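Local coordinates for protein hydrazine synthase subunit beta (Candidatus Kuenenia stuttgartiensis, PDB 5C2V) that belongs to the hydrazine synthase complex, which makes hydrazine from nitric oxide and ammonium, and may modulate passage of hydroxylamine between the gamma and alpha active sites, at residues F226-T231 with P245-N250; I123-T128 with R135-S140. All coordinates share one frame; numbering follows the deposited sequence.

Contact 1. Residues F226-T231 with P245-N250; sequences FTNNVT and PLDDLN
Asn228 and Asn229 meet Pro245, Leu246 and Asp247 in a strand-end pairing continued by a side-chain-to-backbone hydrogen bond, where the outermost strand of a beta-propeller blade, 241-245, gives way to the loop leading to strand 256-261. The antiparallel pairing with strand 226-234 reaches its last bridge at Asn229 and Pro245, a non-hydrogen-bonded pair whose CA atoms lie 4.6 Å apart and whose side chains diverge. Past it, one backbone bond remains, Leu246 N to Asn228 O at 2.8 Å. The next link is made by a side chain in place of the backbone: Asn228 N donates to Asp247 OD2 at 2.7 Å, almost straight at 171° and on the syn lone pair of the carboxylate. That carboxylate passes the Asn228 side chain with its plane 89° from the amide plane. Both groups have further partners: Asp247 OD1 accepts from Asp253 N in the continuing loop, Asn228 OD1 accepts from Gln209 NE2 and Asn255 N, and Asn228 ND2 donates to Ser60 O of the gamma subunit, placing this end of the blade at a subunit interface. Leu246 lies against the strand backbone, its CD1 3.7 Å from Asn229 C, and its apolar partner is Val230, whose CG1 touches Leu246 CD2 at 3.7 Å, the two side chains crossing at about a right angle. Asn229 ND2 makes a weak hydrogen bond to Leu244 O, just before the loop segment, and this brings it 3.4 Å from Pro245 CA. The OD1 of Asn229 takes two hydroxyls, that of Thr210 on the neighbouring strand 203-211 and Thr227 OG1, the latter at 3.0 Å, in the carbonyl plane and on a lone pair.

Contact 2. Residues I123-T128 with R135-S140; sequences IDVIDT and RSIYTS
Ile123, Val125 and Ile137 have the most surface buried in this beta hairpin, formed by strands 122-127 and 132-137, the third and outermost strands of a propeller blade. The segments 123-127 and 135-137 run antiparallel at 143°, their axes approaching to 4.6 Å. Ile123 and Ile137 form a hydrogen-bonded pair: Ile123 N to Ile137 O and Ile137 N to Ile123 O are both 2.9 Å. Their side chains stand on the same face of the sheet and meet loosely through the branch carbons, CB to CB at 4.4 Å. Ile123 CG1 is turned anti to its carbonyl carbon (chi1 -54°), and this branch lies 3.9 Å from Thr139 CG2, the two side chains crossing at about a right angle just after the strand ends. Beyond the hairpin, Ile123 rests on Leu156 and Ala158 and Ile137 on Ile173, all in the following blade, so this isoleucine face forms part of the packing between blades. Val125 divides its two methyls between two neighbours. CG1 faces the end of Ile137, 4.0 Å from its CD1, whereas CG2 packs against the backbone N and O of Arg135 and, at 3.6 Å, its CG; the guanidinium of this exposed arginine takes no part. Val125 N also bonds Arg135 O at 3.0 Å. Asp124 and Ser136, a non-hydrogen-bonded pair, occupy the other face and add a polar link. Asp124 OD2 accepts from Gly96 N, which ties the aspartate to the loop after strand 88-94. Its other oxygen, OD1, accepts from Ser136 OG at 2.6 Å, the hydroxyl sitting above the carboxylate plane, 44° out of it.

Contacts 1 and 2 both lie between the third and fourth strands of a propeller blade, in two different blades, but contact 1 mostly involves the loop that follows the fourth. Their centres are 33 Å apart on opposite sides of the chain's centre, and their nearest atoms remain about 17 Å apart. Both are largely buried, but differently. Contact 1 is flanked by the alpha and gamma subunits and catches the strand pair as it breaks up, so one backbone bond and one carboxylate-to-backbone bond make the link, while the asparagine amides bond outward. Contact 2 is touched by no other protein chain; its paired strands present aliphatic side chains to the next blade, a single acid-hydroxyl bond on the other face, and an exposed arginine at its edge.

Contact 1. Residues F226-T231 with P245-N250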
loop_
_atom_site.group_PDB
_atom_site.type_symbol
_atom_site.label_atom_id
_atom_site.label_comp_id
_atom_site.label_asym_id
_atom_site.label_seq_id
_atom_site.Cartn_x
_atom_site.Cartn_y
_atom_site.Cartn_z
ATOM N N PHE B 226 -28.131 -13.863 19.848
ATOM C CA PHE B 226 -27.829 -15.272 19.637
ATOM C C PHE B 226 -26.950 -15.508 18.415
ATOM O O PHE B 226 -27.129 -14.875 17.374
ATOM C CB PHE B 226 -29.118 -16.081 19.483
ATOM C CG PHE B 226 -29.720 -16.521 20.782
ATOM C CD1 PHE B 226 -29.148 -17.549 21.512
ATOM C CD2 PHE B 226 -30.866 -15.916 21.267
ATOM C CE1 PHE B 226 -29.704 -17.961 22.706
ATOM C CE2 PHE B 226 -31.427 -16.323 22.461
ATOM C CZ PHE B 226 -30.845 -17.347 23.180
ATOM N N THR B 227 -25.995 -16.421 18.554
ATOM C CA THR B 227 -25.316 -16.996 17.401
ATOM C C THR B 227 -25.601 -18.487 17.416
ATOM O O THR B 227 -25.936 -19.042 18.456
ATOM C CB THR B 227 -23.794 -16.750 17.411
ATOM O OG1 THR B 227 -23.200 -17.433 18.522
ATOM C CG2 THR B 227 -23.490 -15.263 17.504
ATOM N N ASN B 228 -25.494 -19.135 16.265
ATOM C CA ASN B 228 -25.776 -20.561 16.196
ATOM C C ASN B 228 -24.526 -21.359 15.867
ATOM O O ASN B 228 -23.820 -21.054 14.905
ATOM C CB ASN B 228 -26.870 -20.824 15.175
ATOM C CG ASN B 228 -28.157 -20.100 15.513
ATOM O OD1 ASN B 228 -29.017 -20.635 16.211
ATOM N ND2 ASN B 228 -28.301 -18.881 15.007
ATOM N N ASN B 229 -24.255 -22.383 16.669
ATOM C CA ASN B 229 -22.960 -23.047 16.611
ATOM C C ASN B 229 -23.010 -24.570 16.654
ATOM O O ASN B 229 -23.941 -25.168 17.197
ATOM C CB ASN B 229 -22.081 -22.548 17.761
ATOM C CG ASN B 229 -21.959 -21.039 17.788
ATOM O OD1 ASN B 229 -22.754 -20.352 18.431
ATOM N ND2 ASN B 229 -20.961 -20.512 17.088
ATOM N N VAL B 230 -21.986 -25.182 16.069
ATOM C CA VAL B 230 -21.746 -26.611 16.199
ATOM C C VAL B 230 -20.387 -26.808 16.867
ATOM O O VAL B 230 -19.407 -26.152 16.507
ATOM C CB VAL B 230 -21.789 -27.331 14.830
ATOM C CG1 VAL B 230 -20.919 -26.608 13.811
ATOM C CG2 VAL B 230 -21.371 -28.789 14.973
ATOM N N THR B 231 -20.334 -27.689 17.859
ATOM C CA THR B 231 -19.108 -27.897 18.618
ATOM C C THR B 231 -18.545 -29.301 18.424
ATOM O O THR B 231 -19.250 -30.296 18.593
ATOM C CB THR B 231 -19.332 -27.645 20.121
ATOM O OG1 THR B 231 -19.606 -26.254 20.335
ATOM C CG2 THR B 231 -18.098 -28.035 20.923
ATOM N N PRO B 245 -18.795 -21.623 14.343
ATOM C CA PRO B 245 -19.983 -20.904 13.871
ATOM C C PRO B 245 -20.748 -21.666 12.794
ATOM O O PRO B 245 -20.126 -22.367 12.001
ATOM C CB PRO B 245 -19.398 -19.609 13.304
ATOM C CG PRO B 245 -18.033 -19.999 12.850
ATOM C CD PRO B 245 -17.549 -20.995 13.866
ATOM N N LEU B 246 -22.075 -21.600 12.826
ATOM C CA LEU B 246 -22.899 -22.016 11.692
ATOM C C LEU B 246 -23.391 -20.855 10.821
ATOM O O LEU B 246 -24.053 -21.076 9.807
ATOM C CB LEU B 246 -24.097 -22.830 12.181
ATOM C CG LEU B 246 -23.754 -24.225 12.700
ATOM C CD1 LEU B 246 -24.917 -24.816 13.480
ATOM C CD2 LEU B 246 -23.365 -25.129 11.539
ATOM N N ASP B 247 -23.066 -19.624 11.205
ATOM C CA ASP B 247 -23.716 -18.455 10.613
ATOM C C ASP B 247 -22.843 -17.652 9.651
ATOM O O ASP B 247 -21.628 -17.556 9.828
ATOM C CB ASP B 247 -24.211 -17.516 11.717
ATOM C CG ASP B 247 -25.097 -18.215 12.729
ATOM O OD1 ASP B 247 -25.983 -18.992 12.316
ATOM O OD2 ASP B 247 -24.912 -17.978 13.941
ATOM N N ASP B 248 -23.478 -17.077 8.634
ATOM C CA ASP B 248 -22.854 -16.021 7.846
ATOM C C ASP B 248 -23.041 -14.709 8.597
ATOM O O ASP B 248 -23.653 -14.686 9.665
ATOM C CB ASP B 248 -23.464 -15.929 6.443
ATOM C CG ASP B 248 -23.253 -17.188 5.626
ATOM O OD1 ASP B 248 -22.305 -17.940 5.925
ATOM O OD2 ASP B 248 -24.032 -17.424 4.678
ATOM N N LEU B 249 -22.523 -13.617 8.045
ATOM C CA LEU B 249 -22.705 -12.316 8.674
ATOM C C LEU B 249 -24.174 -11.918 8.645
ATOM O O LEU B 249 -24.761 -11.600 9.677
ATOM C CB LEU B 249 -21.857 -11.247 7.981
ATOM C CG LEU B 249 -21.993 -9.831 8.549
ATOM C CD1 LEU B 249 -21.442 -9.761 9.964
ATOM C CD2 LEU B 249 -21.310 -8.812 7.653
ATOM N N ASN B 250 -24.753 -11.914 7.450
ATOM C CA ASN B 250 -26.161 -11.584 7.271
ATOM C C ASN B 250 -27.096 -12.796 7.158
ATOM O O ASN B 250 -28.301 -12.633 6.968
ATOM C CB ASN B 250 -26.319 -10.681 6.047
ATOM C CG ASN B 250 -25.540 -9.383 6.180
ATOM O OD1 ASN B 250 -26.014 -8.423 6.788
ATOM N ND2 ASN B 250 -24.335 -9.354 5.622
#

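Contact 2. Residues I123-T128 with R135-S140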
loop_
_atom_site.group_PDB
_atom_site.type_symbol
_atom_site.label_atom_id
_atom_site.label_comp_id
_atom_site.label_asym_id
_atom_site.label_seq_id
_atom_site.Cartn_x
_atom_site.Cartn_y
_atom_site.Cartn_z
ATOM N N ILE B 123 -30.231 -41.401 32.945
ATOM C CA ILE B 123 -30.260 -42.227 31.748
ATOM C C ILE B 123 -30.676 -43.633 32.162
ATOM O O ILE B 123 -29.917 -44.340 32.822
ATOM C CB ILE B 123 -28.899 -42.268 31.035
ATOM C CG1 ILE B 123 -28.410 -40.848 30.741
ATOM C CG2 ILE B 123 -28.996 -43.077 29.749
ATOM C CD1 ILE B 123 -27.008 -40.795 30.186
ATOM N N ASP B 124 -31.873 -44.047 31.762
ATOM C CA ASP B 124 -32.393 -45.348 32.163
ATOM C C ASP B 124 -31.937 -46.432 31.198
ATOM O O ASP B 124 -32.035 -46.276 29.980
ATOM C CB ASP B 124 -33.920 -45.318 32.247
ATOM C CG ASP B 124 -34.424 -44.425 33.363
ATOM O OD1 ASP B 124 -33.640 -44.122 34.286
ATOM O OD2 ASP B 124 -35.609 -44.031 33.322
ATOM N N VAL B 125 -31.426 -47.527 31.751
ATOM C CA VAL B 125 -30.976 -48.648 30.939
ATOM C C VAL B 125 -32.067 -49.715 30.859
ATOM O O VAL B 125 -32.813 -49.940 31.813
ATOM C CB VAL B 125 -29.664 -49.256 31.483
ATOM C CG1 VAL B 125 -28.622 -48.169 31.672
ATOM C CG2 VAL B 125 -29.902 -49.974 32.791
ATOM N N ILE B 126 -32.174 -50.345 29.695
ATOM C CA ILE B 126 -33.215 -51.331 29.440
ATOM C C ILE B 126 -32.649 -52.578 28.769
ATOM O O ILE B 126 -32.053 -52.496 27.698
ATOM C CB ILE B 126 -34.332 -50.748 28.548
ATOM C CG1 ILE B 126 -35.103 -49.658 29.295
ATOM C CG2 ILE B 126 -35.276 -51.845 28.085
ATOM C CD1 ILE B 126 -36.174 -48.988 28.460
ATOM N N ASP B 127 -32.835 -53.733 29.399
ATOM C CA ASP B 127 -32.428 -54.993 28.790
ATOM C C ASP B 127 -33.422 -55.377 27.698
ATOM O O ASP B 127 -34.631 -55.259 27.888
ATOM C CB ASP B 127 -32.332 -56.101 29.837
ATOM C CG ASP B 127 -31.848 -57.413 29.252
ATOM O OD1 ASP B 127 -30.625 -57.563 29.057
ATOM O OD2 ASP B 127 -32.693 -58.290 28.977
ATOM N N THR B 128 -32.917 -55.830 26.554
ATOM C CA THR B 128 -33.785 -56.148 25.425
ATOM C C THR B 128 -34.467 -57.507 25.598
ATOM O O THR B 128 -35.572 -57.720 25.099
ATOM C CB THR B 128 -33.007 -56.119 24.087
ATOM O OG1 THR B 128 -33.930 -56.129 22.991
ATOM C CG2 THR B 128 -32.065 -57.310 23.969
ATOM N N ARG B 135 -31.661 -50.382 35.523
ATOM C CA ARG B 135 -31.318 -49.373 36.520
ATOM C C ARG B 135 -31.239 -47.979 35.911
ATOM O O ARG B 135 -31.633 -47.779 34.767
ATOM C CB ARG B 135 -29.992 -49.713 37.196
ATOM C CG ARG B 135 -28.892 -50.077 36.223
ATOM C CD ARG B 135 -27.540 -49.613 36.701
ATOM N NE ARG B 135 -27.304 -50.001 38.083
ATOM C CZ ARG B 135 -26.353 -49.474 38.840
ATOM N NH1 ARG B 135 -25.555 -48.540 38.340
ATOM N NH2 ARG B 135 -26.203 -49.878 40.092
ATOM N N SER B 136 -30.761 -47.007 36.686
ATOM C CA SER B 136 -30.614 -45.646 36.176
ATOM C C SER B 136 -29.201 -45.123 36.409
ATOM O O SER B 136 -28.611 -45.350 37.463
ATOM C CB SER B 136 -31.637 -44.708 36.827
ATOM O OG SER B 136 -32.961 -45.117 36.537
ATOM N N ILE B 137 -28.661 -44.434 35.409
ATOM C CA ILE B 137 -27.351 -43.804 35.519
ATOM C C ILE B 137 -27.524 -42.303 35.713
ATOM O O ILE B 137 -28.040 -41.611 34.836
ATOM C CB ILE B 137 -26.483 -44.068 34.275
ATOM C CG1 ILE B 137 -26.360 -45.571 34.019
ATOM C CG2 ILE B 137 -25.113 -43.431 34.440
ATOM C CD1 ILE B 137 -25.526 -45.918 32.804
ATOM N N TYR B 138 -27.095 -41.803 36.867
ATOM C CA TYR B 138 -27.289 -40.398 37.209
ATOM C C TYR B 138 -26.213 -39.514 36.588
ATOM O O TYR B 138 -25.020 -39.735 36.790
ATOM C CB TYR B 138 -27.306 -40.218 38.730
ATOM C CG TYR B 138 -28.493 -40.861 39.414
ATOM C CD1 TYR B 138 -29.596 -41.286 38.684
ATOM C CD2 TYR B 138 -28.509 -41.044 40.791
ATOM C CE1 TYR B 138 -30.681 -41.875 39.305
ATOM C CE2 TYR B 138 -29.591 -41.631 41.421
ATOM C CZ TYR B 138 -30.673 -42.046 40.672
ATOM O OH TYR B 138 -31.751 -42.631 41.296
ATOM N N THR B 139 -26.646 -38.510 35.831
ATOM C CA THR B 139 -25.722 -37.609 35.154
ATOM C C THR B 139 -25.174 -36.549 36.105
ATOM O O THR B 139 -25.532 -36.513 37.283
ATOM C CB THR B 139 -26.393 -36.914 33.954
ATOM O OG1 THR B 139 -27.443 -36.057 34.419
ATOM C CG2 THR B 139 -26.969 -37.944 32.995
ATOM N N SER B 140 -24.306 -35.687 35.585
ATOM C CA SER B 140 -23.671 -34.654 36.395
ATOM C C SER B 140 -24.602 -33.472 36.645
ATOM O O SER B 140 -24.477 -32.776 37.653
ATOM C CB SER B 140 -22.382 -34.171 35.726
ATOM O OG SER B 140 -21.474 -35.243 35.545
#